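Local coordinates for protein dTDP Sugar Isomerase (Desulfovibrio desulfuricans subsp. desulfuricans str. G20, PDB 3EJK) that probably epimerises C3' and C5' of dTDP-4-dehydro-6-deoxy-glucose to give dTDP-4-dehydro-rhamnose, as a cupin-clan member of the dTDP-sugar isomerase family, at residues L42-S46 / P47-Q51. Residues are numbered along the deposited sequence; the frame is centred on the assembly and turned at random. Where two conformers were deposited one is given.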
loop_
_atom_site.group_PDB
_atom_site.type_symbol
_atom_site.label_atom_id
_atom_site.label_comp_id
_atom_site.label_asym_id
_atom_site.label_seq_id
_atom_site.Cartn_x
_atom_site.Cartn_y
_atom_site.Cartn_z
ATOM N N LEU A 42 -8.420 -0.452 -3.660
ATOM C CA LEU A 42 -9.265 -1.529 -4.172
ATOM C C LEU A 42 -10.144 -2.158 -3.115
ATOM O O LEU A 42 -9.752 -2.320 -1.962
ATOM C CB LEU A 42 -8.347 -2.608 -4.776
ATOM C CG LEU A 42 -8.819 -3.607 -5.822
ATOM C CD1 LEU A 42 -9.369 -2.901 -7.071
ATOM C CD2 LEU A 42 -7.612 -4.511 -6.141
ATOM N N ARG A 43 -11.354 -2.468 -3.545
ATOM C CA ARG A 43 -12.337 -3.173 -2.733
ATOM C C ARG A 43 -12.764 -4.443 -3.446
ATOM O O ARG A 43 -12.585 -4.595 -4.656
ATOM C CB ARG A 43 -13.593 -2.344 -2.501
ATOM C CG ARG A 43 -13.485 -1.256 -1.490
ATOM C CD ARG A 43 -14.652 -0.330 -1.698
ATOM N NE ARG A 43 -15.955 -0.961 -1.486
ATOM C CZ ARG A 43 -16.665 -0.817 -0.365
ATOM N NH1 ARG A 43 -16.183 -0.086 0.619
ATOM N NH2 ARG A 43 -17.852 -1.396 -0.215
ATOM N N LEU A 44 -13.408 -5.305 -2.674
ATOM C CA LEU A 44 -13.901 -6.600 -3.170
ATOM C C LEU A 44 -14.982 -6.416 -4.223
ATOM O O LEU A 44 -15.159 -7.232 -5.117
ATOM C CB LEU A 44 -14.456 -7.445 -2.015
ATOM C CG LEU A 44 -15.196 -8.721 -2.403
ATOM C CD1 LEU A 44 -14.325 -9.655 -3.232
ATOM C CD2 LEU A 44 -15.693 -9.405 -1.145
ATOM N N ASP A 45 -15.702 -5.331 -4.087
ATOM C CA ASP A 45 -16.799 -5.020 -4.995
ATOM C C ASP A 45 -16.375 -4.022 -6.055
ATOM O O ASP A 45 -17.155 -3.647 -6.912
ATOM C CB ASP A 45 -18.040 -4.555 -4.235
ATOM C CG ASP A 45 -17.732 -3.520 -3.176
ATOM O OD1 ASP A 45 -16.651 -2.900 -3.234
ATOM O OD2 ASP A 45 -18.572 -3.342 -2.274
ATOM N N SER A 46 -15.107 -3.635 -6.023
ATOM C CA SER A 46 -14.599 -2.664 -7.006
ATOM C C SER A 46 -14.772 -3.251 -8.389
ATOM O O SER A 46 -14.519 -4.433 -8.598
ATOM C CB SER A 46 -13.112 -2.330 -6.812
ATOM O OG SER A 46 -12.871 -1.608 -5.618
ATOM N N PRO A 47 -15.195 -2.432 -9.348
ATOM C CA PRO A 47 -15.342 -3.014 -10.669
ATOM C C PRO A 47 -14.012 -3.525 -11.203
ATOM O O PRO A 47 -13.975 -4.393 -12.072
ATOM C CB PRO A 47 -15.873 -1.851 -11.518
ATOM C CG PRO A 47 -16.408 -0.847 -10.542
ATOM C CD PRO A 47 -15.602 -1.018 -9.295
ATOM N N GLN A 48 -12.931 -3.028 -10.616
ATOM C CA GLN A 48 -11.591 -3.336 -11.104
ATOM C C GLN A 48 -10.977 -4.524 -10.405
ATOM O O GLN A 48 -9.897 -4.985 -10.765
ATOM C CB GLN A 48 -10.661 -2.124 -10.987
ATOM C CG GLN A 48 -11.093 -0.920 -11.801
ATOM C CD GLN A 48 -12.270 -0.164 -11.202
ATOM O OE1 GLN A 48 -12.574 -0.289 -10.002
ATOM N NE2 GLN A 48 -12.931 0.655 -12.039
ATOM N N PHE A 49 -11.685 -5.020 -9.402
ATOM C CA PHE A 49 -11.194 -6.174 -8.645
ATOM C C PHE A 49 -11.627 -7.444 -9.327
ATOM O O PHE A 49 -12.771 -7.571 -9.781
ATOM C CB PHE A 49 -11.686 -6.156 -7.194
ATOM C CG PHE A 49 -11.235 -7.348 -6.381
ATOM C CD1 PHE A 49 -9.951 -7.417 -5.869
ATOM C CD2 PHE A 49 -12.107 -8.391 -6.116
ATOM C CE1 PHE A 49 -9.542 -8.511 -5.108
ATOM C CE2 PHE A 49 -11.709 -9.484 -5.368
ATOM C CZ PHE A 49 -10.425 -9.544 -4.860
ATOM N N SER A 50 -10.688 -8.372 -9.409
ATOM C CA SER A 50 -10.947 -9.688 -9.986
ATOM C C SER A 50 -10.710 -10.787 -8.951
ATOM O O SER A 50 -11.594 -11.551 -8.583
ATOM C CB SER A 50 -10.012 -9.924 -11.165
ATOM O OG SER A 50 -10.301 -11.156 -11.812
ATOM N N GLN A 51 -9.471 -10.819 -8.488
ATOM C CA GLN A 51 -8.995 -11.847 -7.582
ATOM C C GLN A 51 -7.788 -11.399 -6.756
ATOM O O GLN A 51 -6.903 -10.731 -7.276
ATOM C CB GLN A 51 -8.616 -13.017 -8.490
ATOM C CG GLN A 51 -8.159 -14.255 -7.830
ATOM C CD GLN A 51 -8.021 -15.387 -8.834
ATOM O OE1 GLN A 51 -8.704 -15.403 -9.857
ATOM N NE2 GLN A 51 -7.144 -16.336 -8.544
#
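With chi1 of Phe-49 at 178°, its CG extended away from its own backbone N, the ring swings back against Leu-42, whose CG is likewise trans to N. Leu-42 reaches the ring at its edge, near its plane, with CD2 3.7 Å from CD1 of Phe-49, and the two side chains cross at about a right angle. In one of its two conformers, Leu-44 comes obliquely, bringing CD1 to 3.4 Å from CE2 of Phe-49. Two successive type I turns, Arg-43 to Ser-46 and Ser-46 to Phe-49, fold the chain leaving strand 38-43 back on itself. Ser-46 N donates to Arg-43 O (3.0 Å) in the first; Phe-49 N donates to Ser-46 O (3.0 Å) in the second. The Ser-46 hydroxyl adds a side-chain clasp, OG accepting Arg-43 N at 2.7 Å. Arg-43 grips Asp-45 side-on, NE to OD1 (2.7 Å) and NH2 to OD2 (2.9 Å), both carboxylate oxygens using syn lone pairs near the guanidinium plane. Strand 38-43 pairs with a strand of the second subunit; Phe-52 of that subunit stacks on Phe-49, and O of its His-144 accepts a hydrogen bond from Arg-43 NH1. The bidentate salt bridge fixes the guanidinium's rotation and probably steadies both charges, while the second turn's bond holds the Phe-49 backbone, its ring lying at the subunit interface.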